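Local coordinates for 3-oxoacyl-[acyl-carrier-protein] synthase 3 (Pseudomonas aeruginosa, PDB 2X3E) that catalyses the condensation of acetyl-CoA with malonyl-ACP that initiates bacterial fatty acid synthesis, at the interface of chains A and B. Numbering follows the deposited sequence. Chains: chain A/B, 3-oxoacyl-[acyl-carrier-protein] synthase 3.

The interface of chains A and B. Residues chain A 124-125, 128, 130; chain B 120, 124, 127, 180.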
# COMPACT_ATOMS: atom_id res chain seq x y z
N SER A 124 10.04 -2.68 9.23
CA SER A 124 9.50 -3.84 9.95
C SER A 124 9.74 -5.13 9.17
O SER A 124 10.04 -6.17 9.77
CB SER A 124 8.01 -3.67 10.25
OG SER A 124 7.82 -2.65 11.23
N LEU A 125 9.61 -5.07 7.84
CA LEU A 125 9.87 -6.24 6.99
C LEU A 125 11.31 -6.71 7.18
O LEU A 125 11.57 -7.91 7.25
CB LEU A 125 9.62 -5.91 5.52
CG LEU A 125 8.18 -5.83 5.04
CD1 LEU A 125 8.13 -5.19 3.64
CD2 LEU A 125 7.52 -7.19 5.03
N ALA A 128 11.77 -8.09 10.89
CA ALA A 128 11.12 -9.40 11.02
C ALA A 128 11.79 -10.51 10.21
O ALA A 128 11.38 -11.68 10.31
CB ALA A 128 9.65 -9.29 10.62
N LEU A 130 12.00 -10.75 6.79
CA LEU A 130 11.37 -11.03 5.49
C LEU A 130 12.15 -10.41 4.33
O LEU A 130 11.89 -10.72 3.17
CB LEU A 130 9.92 -10.55 5.48
CG LEU A 130 8.87 -11.54 6.00
CD1 LEU A 130 9.34 -12.26 7.24
CD2 LEU A 130 7.55 -10.85 6.25
N ALA B 120 2.31 -10.38 5.20
CA ALA B 120 3.73 -10.07 5.37
C ALA B 120 3.92 -8.72 6.04
O ALA B 120 4.70 -8.59 6.99
CB ALA B 120 4.45 -10.10 4.01
N SER B 124 4.75 -8.44 9.99
CA SER B 124 6.04 -7.84 10.29
C SER B 124 5.90 -6.63 11.22
O SER B 124 6.74 -6.44 12.09
CB SER B 124 6.76 -7.45 9.00
OG SER B 124 7.10 -8.62 8.28
N SER B 127 5.47 -8.32 14.54
CA SER B 127 6.73 -8.95 14.94
C SER B 127 7.79 -7.92 15.36
O SER B 127 8.54 -8.17 16.31
CB SER B 127 7.30 -9.83 13.81
OG SER B 127 6.50 -10.98 13.62
N PHE B 180 7.46 -17.27 4.72
CA PHE B 180 6.97 -16.46 3.61
C PHE B 180 7.77 -16.68 2.33
O PHE B 180 8.96 -17.02 2.37
CB PHE B 180 7.08 -14.97 3.97
CG PHE B 180 6.00 -14.47 4.87
CD1 PHE B 180 4.83 -13.94 4.35
CD2 PHE B 180 6.15 -14.53 6.25
CE1 PHE B 180 3.83 -13.48 5.19
CE2 PHE B 180 5.15 -14.06 7.09
CZ PHE B 180 4.00 -13.54 6.56
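B:Ser124 presents its hydroxyl oxygen OG to A:Leu125 and A:Ala128 while holding a hydrogen bond within its own helix. That bond runs to the backbone O of B:Ala120, one turn earlier in helix 114-127, at 2.7 Å. At 157° the C=O...OG angle is fairly open, with the donor tilted 21° from the carbonyl plane. With OG beside the backbone N and anti to the carbonyl carbon (chi1 -67°), the side chain folds back towards B:Ala120, and the bond should restrain its rotation. Carbon atoms of chain A then pack about the oxygen: CB of A:Ala128 lies 3.5 Å from B:Ser124 OG, and methyl CD2 of A:Leu125 approaches the same OG at 3.6 Å. CD2 of A:Leu130 also points there, but its modelled approach is too short to interpret. Chain A hides 53 Å² of B:Ser124, and chain B hides 48 Å² of A:Leu130, which makes them the main contributors to this patch of 186 Å².

A:Leu130, in the loop after helix 114-127, reaches across with its branched end. Its CD2 sits above one face of the B:Phe180 ring, displaced towards the rim, with ring atom CD2 3.9 Å away. The same methyl meets CB of B:Ala120 at 3.9 Å, thus bridging helix 114-127 and strand 177-184 of chain B. On the other flank, the CB atoms of A:Ala128 and B:Ser127 touch at 4.0 Å.

The patch belongs to the two-fold interface of the FabH homodimer, and its centre lies about 23 Å from A:Ala112, an altered residue at the catalytic nucleophile position. At that distance the patch more likely serves dimer assembly than chemistry, by pairing the two copies of helix 114-127. The symmetry shows directly in the serines: CB of A:Ser124 lies 3.6 Å from the backbone O of B:Ser124, and CB of B:Ser124 makes the reciprocal contact with the backbone O of A:Ser124.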